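Local coordinates for 11S globulin subunit beta (Cucurbita maxima, PDB 2E9Q), which serves as a seed storage protein, a nutrient reservoir built from two cupin domains in each precursor subunit, at residues A[42-51]-A[64-72]; A[283-291]-A[307-316]. All coordinates share one frame; numbering follows the deposited sequence.

Interaction 1 (42-51 with 64-72) and interaction 2 (283-291 with 307-316) illustrate how a bicupin subunit can meet one sheet in two different ways. Interaction 1 closes along the chain before interaction 2 opens. Their centres lie 25 Å apart, on opposite sides of the chain's centre, and their nearest atoms are about 13 Å from each other. Both reach the same antiparallel sheet of the N-terminal cupin, where strands 46-50 and 63-70 lie toward one margin and strand 287-289 forms the other. The first contact pairs neighbouring strands within that sheet; the second ties its far edge to strand 304-309 and the following turn of the C-terminal cupin, joining the two domains.

Interaction 1: residues A[42-51]-A[64-72]; sequences EAEAGFTEVW and NMIRHTIRP. Unlike the reference sequence in segment 42-51: G46 (reference Ile).
Strands 46-50 and 64-70 pair antiparallel in the N-terminal cupin barrel, and F47, E49 and W51 meet T69, R67 and M65 as a row of cross-strand partners. The ladder is regular: E49 and R67 exchange two backbone bonds, F47 and T69 two more, and W51 N reaches M65 O. On this frame the side chains lean across. F47, its CG between the backbone N and the carbonyl carbon (chi1 59°), brings its ring over its neighbour, and T69 CB stands 3.7 Å from the ring centroid in a CH-pi contact. Beside it, the extended chain of E49 runs alongside R67. The R67 chain bends at chi3 (56°), turning NE back to E49 OE1 at 2.9 Å; NE meets the oxygen from above the carboxylate plane, in a salt bridge supplemented by weak bonds from NH1. E49 OE2 also pairs with R40, while R67 NH2 bonds to the hydroxyl of Y348 in the C-terminal cupin. A leucine in place of R67 would probably leave E49 with R40 but without its cross-strand charge partner, and Y348 without this donor. One face of the guanidinium lies against W51 CH2, 3.9 Å from R67 CZ, with indole and guanidinium planes 59° apart. M65 lies alongside the indole, its CG over the six-membered ring and, in the conformer given, its sulfur farther above the same face in a Met-aromatic contact. At the other end R71, modelled in two conformers, in one of them passes the carbonyl of A45 and sets its guanidinium face over G46 N; its salt bridge to E42 is long. G46 differs from the reference isoleucine, and its CA sits 3.0 Å from T69 O, where a beta carbon would clash. Over the sheet face that carries E49 and T69, a water lies 2.8 Å from T69 OG1.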
ATOM      1  N   GLU A  42     -15.956  21.147 -24.704  1.00 60.39           N
ATOM      2  CA  GLU A  42     -17.070  22.081 -24.631  1.00 53.33           C
ATOM      3  C   GLU A  42     -18.381  21.327 -24.447  1.00 50.21           C
ATOM      4  O   GLU A  42     -18.621  20.301 -25.077  1.00 47.59           O
ATOM      5  CB  GLU A  42     -17.115  22.923 -25.917  1.00 53.04           C
ATOM      6  CG  GLU A  42     -15.894  23.826 -26.119  1.00 56.07           C
ATOM      7  CD  GLU A  42     -15.921  25.059 -25.232  1.00 62.51           C
ATOM      8  OE1 GLU A  42     -14.838  25.639 -24.978  1.00 55.13           O
ATOM      9  OE2 GLU A  42     -17.034  25.448 -24.799  1.00 63.25           O
ATOM     10  N   ALA A  43     -19.230  21.834 -23.572  1.00 44.37           N
ATOM     11  CA  ALA A  43     -20.510  21.191 -23.342  1.00 53.35           C
ATOM     12  C   ALA A  43     -21.625  22.198 -23.591  1.00 42.66           C
ATOM     13  O   ALA A  43     -21.368  23.387 -23.781  1.00 46.26           O
ATOM     14  CB  ALA A  43     -20.586  20.657 -21.904  1.00 46.25           C
ATOM     15  N   GLU A  44     -22.857  21.716 -23.587  1.00 43.69           N
ATOM     16  CA  GLU A  44     -24.003  22.577 -23.805  1.00 49.16           C
ATOM     17  C   GLU A  44     -24.060  23.716 -22.801  1.00 52.25           C
ATOM     18  O   GLU A  44     -24.315  24.859 -23.180  1.00 58.89           O
ATOM     19  CB  GLU A  44     -25.295  21.756 -23.739  1.00 51.99           C
ATOM     20  CG  GLU A  44     -26.571  22.589 -23.848  1.00 59.49           C
ATOM     21  CD  GLU A  44     -27.828  21.734 -23.811  1.00 61.03           C
ATOM     22  OE1 GLU A  44     -28.498  21.600 -24.857  1.00 60.11           O
ATOM     23  OE2 GLU A  44     -28.139  21.184 -22.732  1.00 75.15           O
ATOM     24  N   ALA A  45     -23.791  23.427 -21.531  1.00 53.14           N
ATOM     25  CA  ALA A  45     -23.868  24.462 -20.505  1.00 54.27           C
ATOM     26  C   ALA A  45     -22.573  24.812 -19.787  1.00 51.27           C
ATOM     27  O   ALA A  45     -22.598  25.329 -18.675  1.00 52.57           O
ATOM     28  CB  ALA A  45     -24.933  24.084 -19.482  1.00 54.04           C
ATOM     29  N   GLY A  46     -21.441  24.549 -20.423  1.00 51.23           N
ATOM     30  CA  GLY A  46     -20.169  24.860 -19.798  1.00 40.54           C
ATOM     31  C   GLY A  46     -19.049  24.152 -20.519  1.00 44.26           C
ATOM     32  O   GLY A  46     -19.211  23.756 -21.672  1.00 49.43           O
ATOM     33  N   PHE A  47     -17.918  23.978 -19.850  1.00 41.96           N
ATOM     34  CA  PHE A  47     -16.791  23.300 -20.474  1.00 48.00           C
ATOM     35  C   PHE A  47     -15.820  22.742 -19.442  1.00 43.22           C
ATOM     36  O   PHE A  47     -15.712  23.249 -18.329  1.00 48.12           O
ATOM     37  CB  PHE A  47     -16.070  24.257 -21.445  1.00 39.54           C
ATOM     38  CG  PHE A  47     -15.537  25.501 -20.796  1.00 34.41           C
ATOM     39  CD1 PHE A  47     -14.269  25.516 -20.228  1.00 37.80           C
ATOM     40  CD2 PHE A  47     -16.302  26.662 -20.759  1.00 42.84           C
ATOM     41  CE1 PHE A  47     -13.762  26.666 -19.630  1.00 34.55           C
ATOM     42  CE2 PHE A  47     -15.813  27.826 -20.163  1.00 41.32           C
ATOM     43  CZ  PHE A  47     -14.535  27.829 -19.596  1.00 40.93           C
ATOM     44  N   THR A  48     -15.108  21.698 -19.839  1.00 43.82           N
ATOM     45  CA  THR A  48     -14.158  21.015 -18.978  1.00 41.08           C
ATOM     46  C   THR A  48     -12.727  21.091 -19.492  1.00 41.05           C
ATOM     47  O   THR A  48     -12.449  20.765 -20.648  1.00 40.48           O
ATOM     48  CB  THR A  48     -14.539  19.536 -18.861  1.00 45.27           C
ATOM     49  OG1 THR A  48     -15.858  19.439 -18.316  1.00 48.13           O
ATOM     50  CG2 THR A  48     -13.533  18.777 -17.989  1.00 44.35           C
ATOM     51  N   GLU A  49     -11.824  21.506 -18.614  1.00 34.88           N
ATOM     52  CA  GLU A  49     -10.421  21.613 -18.949  1.00 41.27           C
ATOM     53  C   GLU A  49      -9.649  20.557 -18.147  1.00 47.52           C
ATOM     54  O   GLU A  49      -9.946  20.324 -16.960  1.00 37.49           O
ATOM     55  CB  GLU A  49      -9.923  23.016 -18.616  1.00 40.18           C
ATOM     56  CG  GLU A  49     -10.567  24.115 -19.469  1.00 51.11           C
ATOM     57  CD  GLU A  49     -10.117  25.501 -19.055  1.00 52.77           C
ATOM     58  OE1 GLU A  49     -10.647  26.033 -18.054  1.00 53.09           O
ATOM     59  OE2 GLU A  49      -9.215  26.050 -19.718  1.00 57.69           O
ATOM     60  N   VAL A  50      -8.671  19.922 -18.796  1.00 40.36           N
ATOM     61  CA  VAL A  50      -7.870  18.881 -18.155  1.00 39.22           C
ATOM     62  C   VAL A  50      -6.373  19.127 -18.274  1.00 40.92           C
ATOM     63  O   VAL A  50      -5.884  19.504 -19.343  1.00 41.73           O
ATOM     64  CB  VAL A  50      -8.189  17.505 -18.759  1.00 39.97           C
ATOM     65  CG1 VAL A  50      -7.448  16.424 -18.007  1.00 41.17           C
ATOM     66  CG2 VAL A  50      -9.692  17.251 -18.708  1.00 46.81           C
ATOM     67  N   TRP A  51      -5.647  18.932 -17.177  1.00 38.31           N
ATOM     68  CA  TRP A  51      -4.205  19.125 -17.197  1.00 41.17           C
ATOM     69  C   TRP A  51      -3.543  17.865 -17.764  1.00 39.66           C
ATOM     70  O   TRP A  51      -4.207  16.842 -17.963  1.00 39.77           O
ATOM     71  CB  TRP A  51      -3.671  19.443 -15.798  1.00 38.68           C
ATOM     72  CG  TRP A  51      -3.710  20.905 -15.448  1.00 40.11           C
ATOM     73  CD1 TRP A  51      -2.641  21.755 -15.338  1.00 34.81           C
ATOM     74  CD2 TRP A  51      -4.873  21.682 -15.125  1.00 35.93           C
ATOM     75  NE1 TRP A  51      -3.066  23.011 -14.958  1.00 40.71           N
ATOM     76  CE2 TRP A  51      -4.430  22.993 -14.821  1.00 40.26           C
ATOM     77  CE3 TRP A  51      -6.246  21.397 -15.061  1.00 37.69           C
ATOM     78  CZ2 TRP A  51      -5.318  24.022 -14.454  1.00 48.04           C
ATOM     79  CZ3 TRP A  51      -7.129  22.422 -14.698  1.00 43.98           C
ATOM     80  CH2 TRP A  51      -6.658  23.717 -14.401  1.00 40.10           C
ATOM     81  N   ASN A  64      -4.153  14.055 -11.092  1.00 44.75           N
ATOM     82  CA  ASN A  64      -4.846  14.567 -12.260  1.00 42.31           C
ATOM     83  C   ASN A  64      -5.527  15.837 -11.773  1.00 49.09           C
ATOM     84  O   ASN A  64      -5.893  15.942 -10.595  1.00 48.76           O
ATOM     85  CB  ASN A  64      -5.921  13.598 -12.744  1.00 50.16           C
ATOM     86  CG  ASN A  64      -5.375  12.232 -13.088  1.00 60.58           C
ATOM     87  OD1 ASN A  64      -4.971  11.464 -12.207  1.00 65.43           O
ATOM     88  ND2 ASN A  64      -5.362  11.915 -14.376  1.00 53.17           N
ATOM     89  N   MET A  65      -5.681  16.803 -12.670  1.00 46.79           N
ATOM     90  CA  MET A  65      -6.340  18.065 -12.346  1.00 40.97           C
ATOM     91  C   MET A  65      -7.352  18.372 -13.445  1.00 45.06           C
ATOM     92  O   MET A  65      -7.035  18.313 -14.636  1.00 50.15           O
ATOM     93  CB  MET A  65      -5.315  19.198 -12.263  0.50 45.58           C
ATOM     94  CG  MET A  65      -5.846  20.497 -11.654  0.50 40.77           C
ATOM     95  SD  MET A  65      -6.091  20.382  -9.868  0.50 56.03           S
ATOM     96  CE  MET A  65      -4.408  20.228  -9.324  0.50 47.28           C
ATOM     97  N   ILE A  66      -8.570  18.698 -13.037  1.00 43.37           N
ATOM     98  CA  ILE A  66      -9.646  19.008 -13.961  1.00 33.31           C
ATOM     99  C   ILE A  66     -10.351  20.263 -13.464  1.00 41.16           C
ATOM    100  O   ILE A  66     -10.503  20.461 -12.254  1.00 40.02           O
ATOM    101  CB  ILE A  66     -10.653  17.857 -14.003  1.00 39.97           C
ATOM    102  CG1 ILE A  66      -9.948  16.588 -14.469  1.00 48.14           C
ATOM    103  CG2 ILE A  66     -11.826  18.199 -14.905  1.00 40.72           C
ATOM    104  CD1 ILE A  66     -10.823  15.364 -14.439  1.00 53.84           C
ATOM    105  N   ARG A  67     -10.749  21.130 -14.393  1.00 46.20           N
ATOM    106  CA  ARG A  67     -11.462  22.348 -14.027  1.00 39.11           C
ATOM    107  C   ARG A  67     -12.761  22.387 -14.812  1.00 49.91           C
ATOM    108  O   ARG A  67     -12.772  22.312 -16.046  1.00 44.57           O
ATOM    109  CB  ARG A  67     -10.628  23.602 -14.311  1.00 40.67           C
ATOM    110  CG  ARG A  67     -11.369  24.925 -14.017  1.00 41.13           C
ATOM    111  CD  ARG A  67     -10.421  26.120 -14.021  1.00 39.86           C
ATOM    112  NE  ARG A  67      -9.692  26.213 -15.285  1.00 44.51           N
ATOM    113  CZ  ARG A  67      -8.591  26.934 -15.475  1.00 45.03           C
ATOM    114  NH1 ARG A  67      -8.011  26.942 -16.669  1.00 53.77           N
ATOM    115  NH2 ARG A  67      -8.061  27.642 -14.483  1.00 48.29           N
ATOM    116  N   HIS A  68     -13.863  22.476 -14.080  1.00 45.43           N
ATOM    117  CA  HIS A  68     -15.170  22.525 -14.694  1.00 39.17           C
ATOM    118  C   HIS A  68     -15.741  23.924 -14.581  1.00 44.78           C
ATOM    119  O   HIS A  68     -15.670  24.560 -13.534  1.00 44.74           O
ATOM    120  CB  HIS A  68     -16.114  21.545 -14.006  1.00 49.23           C
ATOM    121  CG  HIS A  68     -15.902  20.117 -14.396  1.00 44.58           C
ATOM    122  ND1 HIS A  68     -15.844  19.095 -13.475  1.00 43.06           N
ATOM    123  CD2 HIS A  68     -15.808  19.532 -15.613  1.00 40.78           C
ATOM    124  CE1 HIS A  68     -15.727  17.941 -14.108  1.00 46.54           C
ATOM    125  NE2 HIS A  68     -15.703  18.180 -15.408  1.00 47.77           N
ATOM    126  N   THR A  69     -16.308  24.403 -15.675  1.00 47.33           N
ATOM    127  CA  THR A  69     -16.915  25.717 -15.687  1.00 44.87           C
ATOM    128  C   THR A  69     -18.346  25.479 -16.105  1.00 48.68           C
ATOM    129  O   THR A  69     -18.628  25.181 -17.266  1.00 50.30           O
ATOM    130  CB  THR A  69     -16.206  26.647 -16.673  1.00 47.51           C
ATOM    131  OG1 THR A  69     -14.900  26.961 -16.160  1.00 47.19           O
ATOM    132  CG2 THR A  69     -16.996  27.930 -16.850  1.00 48.53           C
ATOM    133  N   ILE A  70     -19.250  25.588 -15.140  1.00 45.60           N
ATOM    134  CA  ILE A  70     -20.654  25.346 -15.396  1.00 43.40           C
ATOM    135  C   ILE A  70     -21.421  26.650 -15.384  1.00 48.87           C
ATOM    136  O   ILE A  70     -21.394  27.408 -14.409  1.00 49.03           O
ATOM    137  CB  ILE A  70     -21.222  24.375 -14.345  1.00 54.45           C
ATOM    138  CG1 ILE A  70     -20.343  23.118 -14.311  1.00 46.12           C
ATOM    139  CG2 ILE A  70     -22.675  24.006 -14.680  1.00 49.06           C
ATOM    140  CD1 ILE A  70     -20.637  22.202 -13.165  1.00 45.51           C
ATOM    141  N   ARG A  71     -22.102  26.917 -16.488  1.00 55.93           N
ATOM    142  CA  ARG A  71     -22.863  28.148 -16.605  1.00 59.71           C
ATOM    143  C   ARG A  71     -24.195  28.000 -15.886  1.00 56.68           C
ATOM    144  O   ARG A  71     -24.664  26.882 -15.649  1.00 49.50           O
ATOM    145  CB  ARG A  71     -23.126  28.454 -18.080  0.50 56.41           C
ATOM    146  CG  ARG A  71     -21.883  28.500 -18.949  0.50 56.52           C
ATOM    147  CD  ARG A  71     -22.246  28.274 -20.409  0.50 50.53           C
ATOM    148  NE  ARG A  71     -21.062  28.149 -21.249  0.50 49.01           N
ATOM    149  CZ  ARG A  71     -21.030  27.478 -22.390  0.50 31.59           C
ATOM    150  NH1 ARG A  71     -22.119  26.869 -22.832  0.50 45.57           N
ATOM    151  NH2 ARG A  71     -19.906  27.410 -23.085  0.50 56.95           N
ATOM    152  N   PRO A  72     -24.818  29.132 -15.516  1.00 60.27           N
ATOM    153  CA  PRO A  72     -26.106  29.124 -14.817  1.00 52.86           C
ATOM    154  C   PRO A  72     -27.074  28.116 -15.410  1.00 54.15           C
ATOM    155  O   PRO A  72     -27.193  27.998 -16.631  1.00 56.93           O
ATOM    156  CB  PRO A  72     -26.574  30.556 -14.972  1.00 57.76           C
ATOM    157  CG  PRO A  72     -25.279  31.308 -14.805  1.00 62.62           C
ATOM    158  CD  PRO A  72     -24.349  30.516 -15.716  1.00 58.36           C
TER
HETATM  159  O   HOH W   1     -13.153  24.910 -16.855  1.00 40.00           O
HETATM  160  O   HOH W   2      -4.695  15.627 -15.269  1.00 38.96           O

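Interaction 2: residues A[283-291]-A[307-316]; sequences TLRLKQNIG and STANYHTLPI
S307, at the start of the second segment, packs its CB against I290, whose carbonyl O is 3.5 Å from that carbon. T308 turns its own side chain away, yet its carbonyl O receives Q288 NE2 at 3.1 Å; the donor is tilted from the carbonyl plane, and the N-H angle of 137° shows a bent bond. A309 follows, its methyl filling the angle between I290 CG2 and the Q288 amide. The chain then turns at N310, whose OD1 accepts the backbone N of T313 in an Asx motif, while N310 O takes the amides of both T313 and L314. This turn presents T313 OG1 across the Q288 side chain at about a right angle, 2.7 Å from Q288 OE1. N310 O competes for the same hydroxyl proton, which leaves the bond unsettled. Q288 reaches both partners because its CG is anti to the backbone N (chi1 178°) and the chain beyond stays extended, so the amide spans from T308 to T313. L314 pushes CD1 to 3.3 Å from K287 O and, in the R285 conformer given, slides past that arginine in the opposite direction, against its CD. In the same conformer P315 comes next, setting its CG and CD over one face of the R285 guanidinium, toward the rim, the two side chains crossing at about a right angle; P315 CB also touches L284. At I316 the branches divide the work: CG2 lies by R285 O, CG1 approaches L286, and CD1 meets L284 CD1 at 3.8 Å. A water bridges the backbones here, donating to R285 O and accepting from I316 N. Because strand 287-289 pairs with 135-139 of the first cupin, while S307 and A309 pair with 323-329 of the second, the contact is a domain interface of the bicupin fold of 11S globulins.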
ATOM      1  N   THR A 283     -23.027   9.289   8.333  1.00 58.39           N
ATOM      2  CA  THR A 283     -23.240  10.557   9.012  1.00 60.88           C
ATOM      3  C   THR A 283     -22.085  11.551   8.838  1.00 55.63           C
ATOM      4  O   THR A 283     -22.204  12.715   9.206  1.00 63.47           O
ATOM      5  CB  THR A 283     -23.486  10.328  10.525  1.00 68.97           C
ATOM      6  OG1 THR A 283     -24.087  11.499  11.095  1.00 82.88           O
ATOM      7  CG2 THR A 283     -22.172  10.027  11.250  1.00 62.47           C
ATOM      8  N   LEU A 284     -20.974  11.098   8.270  1.00 51.52           N
ATOM      9  CA  LEU A 284     -19.817  11.967   8.070  1.00 53.52           C
ATOM     10  C   LEU A 284     -20.084  13.126   7.114  1.00 45.61           C
ATOM     11  O   LEU A 284     -20.796  12.970   6.126  1.00 49.91           O
ATOM     12  CB  LEU A 284     -18.643  11.146   7.546  1.00 55.62           C
ATOM     13  CG  LEU A 284     -18.181  10.008   8.456  1.00 61.01           C
ATOM     14  CD1 LEU A 284     -16.966   9.329   7.843  1.00 54.83           C
ATOM     15  CD2 LEU A 284     -17.838  10.563   9.830  1.00 58.35           C
ATOM     16  N   ARG A 285     -19.531  14.296   7.408  1.00 41.59           N
ATOM     17  CA  ARG A 285     -19.728  15.417   6.501  1.00 51.38           C
ATOM     18  C   ARG A 285     -18.880  15.112   5.258  1.00 47.45           C
ATOM     19  O   ARG A 285     -17.900  14.370   5.335  1.00 36.04           O
ATOM     20  CB  ARG A 285     -19.262  16.726   7.147  0.50 51.73           C
ATOM     21  CG  ARG A 285     -19.119  16.643   8.652  0.50 53.70           C
ATOM     22  CD  ARG A 285     -17.654  16.585   9.035  0.50 52.23           C
ATOM     23  NE  ARG A 285     -17.439  15.959  10.332  0.50 39.99           N
ATOM     24  CZ  ARG A 285     -17.723  14.692  10.594  0.50 18.13           C
ATOM     25  NH1 ARG A 285     -17.493  14.188  11.799  0.50 47.23           N
ATOM     26  NH2 ARG A 285     -18.245  13.934   9.657  0.50 25.75           N
ATOM     27  N   LEU A 286     -19.290  15.653   4.115  1.00 47.41           N
ATOM     28  CA  LEU A 286     -18.586  15.422   2.863  1.00 45.57           C
ATOM     29  C   LEU A 286     -18.031  16.718   2.300  1.00 50.74           C
ATOM     30  O   LEU A 286     -17.722  16.815   1.111  1.00 47.05           O
ATOM     31  CB  LEU A 286     -19.521  14.772   1.846  1.00 49.77           C
ATOM     32  CG  LEU A 286     -20.158  13.464   2.315  1.00 45.94           C
ATOM     33  CD1 LEU A 286     -20.851  12.772   1.153  1.00 42.84           C
ATOM     34  CD2 LEU A 286     -19.081  12.569   2.895  1.00 49.87           C
ATOM     35  N   LYS A 287     -17.923  17.721   3.163  1.00 45.97           N
ATOM     36  CA  LYS A 287     -17.385  18.995   2.758  1.00 38.15           C
ATOM     37  C   LYS A 287     -16.982  19.805   3.961  1.00 47.00           C
ATOM     38  O   LYS A 287     -17.382  19.506   5.090  1.00 40.46           O
ATOM     39  CB  LYS A 287     -18.397  19.790   1.927  1.00 52.15           C
ATOM     40  CG  LYS A 287     -19.574  20.397   2.682  1.00 56.65           C
ATOM     41  CD  LYS A 287     -20.290  21.410   1.777  1.00 58.66           C
ATOM     42  CE  LYS A 287     -21.543  21.998   2.412  1.00 60.45           C
ATOM     43  NZ  LYS A 287     -22.734  21.096   2.258  1.00 65.32           N
ATOM     44  N   GLN A 288     -16.171  20.828   3.694  1.00 45.48           N
ATOM     45  CA  GLN A 288     -15.673  21.762   4.691  1.00 40.65           C
ATOM     46  C   GLN A 288     -15.303  23.035   3.936  1.00 50.89           C
ATOM     47  O   GLN A 288     -14.613  22.980   2.913  1.00 46.42           O
ATOM     48  CB  GLN A 288     -14.429  21.212   5.393  1.00 38.87           C
ATOM     49  CG  GLN A 288     -13.825  22.179   6.423  1.00 37.71           C
ATOM     50  CD  GLN A 288     -12.501  21.696   7.005  1.00 42.41           C
ATOM     51  OE1 GLN A 288     -12.252  20.497   7.100  1.00 43.25           O
ATOM     52  NE2 GLN A 288     -11.653  22.636   7.414  1.00 45.56           N
ATOM     53  N   ASN A 289     -15.765  24.179   4.419  1.00 49.43           N
ATOM     54  CA  ASN A 289     -15.436  25.427   3.750  1.00 47.89           C
ATOM     55  C   ASN A 289     -14.134  25.936   4.332  1.00 54.96           C
ATOM     56  O   ASN A 289     -14.017  26.115   5.547  1.00 50.83           O
ATOM     57  CB  ASN A 289     -16.530  26.470   3.962  1.00 52.32           C
ATOM     58  CG  ASN A 289     -16.384  27.652   3.030  1.00 39.49           C
ATOM     59  OD1 ASN A 289     -17.026  27.718   1.983  1.00 49.08           O
ATOM     60  ND2 ASN A 289     -15.522  28.580   3.396  1.00 40.79           N
ATOM     61  N   ILE A 290     -13.149  26.154   3.469  1.00 51.91           N
ATOM     62  CA  ILE A 290     -11.853  26.642   3.915  1.00 44.53           C
ATOM     63  C   ILE A 290     -11.598  28.007   3.304  1.00 49.73           C
ATOM     64  O   ILE A 290     -10.458  28.459   3.194  1.00 53.84           O
ATOM     65  CB  ILE A 290     -10.724  25.654   3.541  1.00 49.80           C
ATOM     66  CG1 ILE A 290     -10.827  25.243   2.070  1.00 37.73           C
ATOM     67  CG2 ILE A 290     -10.810  24.424   4.425  1.00 46.83           C
ATOM     68  CD1 ILE A 290      -9.800  24.205   1.674  1.00 44.27           C
ATOM     69  N   GLY A 291     -12.694  28.656   2.924  1.00 52.52           N
ATOM     70  CA  GLY A 291     -12.640  29.981   2.337  1.00 55.10           C
ATOM     71  C   GLY A 291     -12.530  31.087   3.374  1.00 56.82           C
ATOM     72  O   GLY A 291     -12.206  30.848   4.536  1.00 48.78           O
ATOM     73  N   SER A 307      -5.696  28.039   5.503  1.00 47.05           N
ATOM     74  CA  SER A 307      -6.745  27.275   6.166  1.00 46.55           C
ATOM     75  C   SER A 307      -6.631  25.811   5.783  1.00 51.21           C
ATOM     76  O   SER A 307      -6.566  25.475   4.594  1.00 48.71           O
ATOM     77  CB  SER A 307      -8.110  27.813   5.758  1.00 39.93           C
ATOM     78  OG  SER A 307      -8.185  29.179   6.086  1.00 47.34           O
ATOM     79  N   THR A 308      -6.632  24.945   6.791  1.00 45.28           N
ATOM     80  CA  THR A 308      -6.473  23.516   6.570  1.00 42.55           C
ATOM     81  C   THR A 308      -7.724  22.660   6.703  1.00 52.36           C
ATOM     82  O   THR A 308      -8.602  22.910   7.536  1.00 53.27           O
ATOM     83  CB  THR A 308      -5.433  22.930   7.535  1.00 47.41           C
ATOM     84  OG1 THR A 308      -4.234  23.716   7.488  1.00 52.69           O
ATOM     85  CG2 THR A 308      -5.117  21.483   7.168  1.00 43.18           C
ATOM     86  N   ALA A 309      -7.784  21.633   5.870  1.00 49.71           N
ATOM     87  CA  ALA A 309      -8.867  20.676   5.883  1.00 40.98           C
ATOM     88  C   ALA A 309      -8.184  19.317   5.864  1.00 44.80           C
ATOM     89  O   ALA A 309      -7.691  18.879   4.824  1.00 46.94           O
ATOM     90  CB  ALA A 309      -9.746  20.850   4.660  1.00 39.38           C
ATOM     91  N   ASN A 310      -8.110  18.670   7.023  1.00 43.64           N
ATOM     92  CA  ASN A 310      -7.498  17.348   7.111  1.00 42.78           C
ATOM     93  C   ASN A 310      -8.472  16.439   7.853  1.00 49.20           C
ATOM     94  O   ASN A 310      -9.582  16.856   8.178  1.00 45.27           O
ATOM     95  CB  ASN A 310      -6.137  17.406   7.823  1.00 36.30           C
ATOM     96  CG  ASN A 310      -6.205  18.101   9.181  1.00 48.27           C
ATOM     97  OD1 ASN A 310      -7.221  18.038   9.882  1.00 40.91           O
ATOM     98  ND2 ASN A 310      -5.111  18.757   9.564  1.00 40.77           N
ATOM     99  N   TYR A 311      -8.069  15.207   8.126  1.00 44.94           N
ATOM    100  CA  TYR A 311      -8.972  14.290   8.785  1.00 48.46           C
ATOM    101  C   TYR A 311      -9.346  14.743  10.197  1.00 54.00           C
ATOM    102  O   TYR A 311     -10.355  14.305  10.720  1.00 47.36           O
ATOM    103  CB  TYR A 311      -8.384  12.878   8.790  1.00 42.24           C
ATOM    104  CG  TYR A 311      -7.377  12.629   9.873  1.00 52.92           C
ATOM    105  CD1 TYR A 311      -7.763  12.070  11.096  1.00 52.52           C
ATOM    106  CD2 TYR A 311      -6.041  12.967   9.693  1.00 51.20           C
ATOM    107  CE1 TYR A 311      -6.845  11.854  12.104  1.00 48.46           C
ATOM    108  CE2 TYR A 311      -5.110  12.759  10.699  1.00 58.00           C
ATOM    109  CZ  TYR A 311      -5.518  12.199  11.903  1.00 65.31           C
ATOM    110  OH  TYR A 311      -4.595  11.966  12.894  1.00 66.47           O
ATOM    111  N   HIS A 312      -8.547  15.618  10.804  1.00 47.44           N
ATOM    112  CA  HIS A 312      -8.868  16.127  12.139  1.00 54.30           C
ATOM    113  C   HIS A 312     -10.081  17.053  12.075  1.00 57.49           C
ATOM    114  O   HIS A 312     -10.857  17.135  13.031  1.00 53.06           O
ATOM    115  CB  HIS A 312      -7.710  16.928  12.745  1.00 54.18           C
ATOM    116  CG  HIS A 312      -6.564  16.092  13.216  1.00 57.00           C
ATOM    117  ND1 HIS A 312      -6.727  15.019  14.064  1.00 56.69           N
ATOM    118  CD2 HIS A 312      -5.237  16.168  12.957  1.00 52.05           C
ATOM    119  CE1 HIS A 312      -5.552  14.467  14.303  1.00 60.89           C
ATOM    120  NE2 HIS A 312      -4.631  15.144  13.643  1.00 60.24           N
ATOM    121  N   THR A 313     -10.235  17.759  10.956  1.00 52.07           N
ATOM    122  CA  THR A 313     -11.345  18.695  10.786  1.00 48.34           C
ATOM    123  C   THR A 313     -12.467  18.124   9.941  1.00 46.38           C
ATOM    124  O   THR A 313     -13.596  18.602   9.987  1.00 49.04           O
ATOM    125  CB  THR A 313     -10.890  19.989  10.105  1.00 47.31           C
ATOM    126  OG1 THR A 313     -10.383  19.686   8.801  1.00 47.10           O
ATOM    127  CG2 THR A 313      -9.821  20.677  10.925  1.00 47.19           C
ATOM    128  N   LEU A 314     -12.146  17.118   9.144  1.00 42.75           N
ATOM    129  CA  LEU A 314     -13.134  16.492   8.292  1.00 39.85           C
ATOM    130  C   LEU A 314     -12.786  15.011   8.263  1.00 44.70           C
ATOM    131  O   LEU A 314     -12.021  14.551   7.407  1.00 44.31           O
ATOM    132  CB  LEU A 314     -13.092  17.104   6.890  1.00 38.68           C
ATOM    133  CG  LEU A 314     -14.124  16.608   5.863  1.00 45.24           C
ATOM    134  CD1 LEU A 314     -15.535  16.997   6.296  1.00 44.48           C
ATOM    135  CD2 LEU A 314     -13.810  17.215   4.501  1.00 38.84           C
ATOM    136  N   PRO A 315     -13.350  14.244   9.218  1.00 48.42           N
ATOM    137  CA  PRO A 315     -13.177  12.800   9.415  1.00 38.08           C
ATOM    138  C   PRO A 315     -13.129  11.955   8.149  1.00 37.87           C
ATOM    139  O   PRO A 315     -12.360  11.006   8.058  1.00 37.98           O
ATOM    140  CB  PRO A 315     -14.371  12.431  10.287  1.00 43.08           C
ATOM    141  CG  PRO A 315     -14.525  13.639  11.142  1.00 55.77           C
ATOM    142  CD  PRO A 315     -14.371  14.771  10.147  1.00 46.69           C
ATOM    143  N   ILE A 316     -13.960  12.288   7.177  1.00 41.18           N
ATOM    144  CA  ILE A 316     -13.994  11.514   5.951  1.00 47.13           C
ATOM    145  C   ILE A 316     -12.643  11.484   5.197  1.00 36.92           C
ATOM    146  O   ILE A 316     -12.374  10.563   4.445  1.00 43.08           O
ATOM    147  CB  ILE A 316     -15.138  12.021   5.030  1.00 40.89           C
ATOM    148  CG1 ILE A 316     -15.330  11.067   3.857  1.00 41.44           C
ATOM    149  CG2 ILE A 316     -14.841  13.409   4.537  1.00 39.23           C
ATOM    150  CD1 ILE A 316     -15.586   9.655   4.277  1.00 47.94           C
TER
HETATM  151  O   HOH W   3     -16.397  13.767   7.369  1.00 43.83           O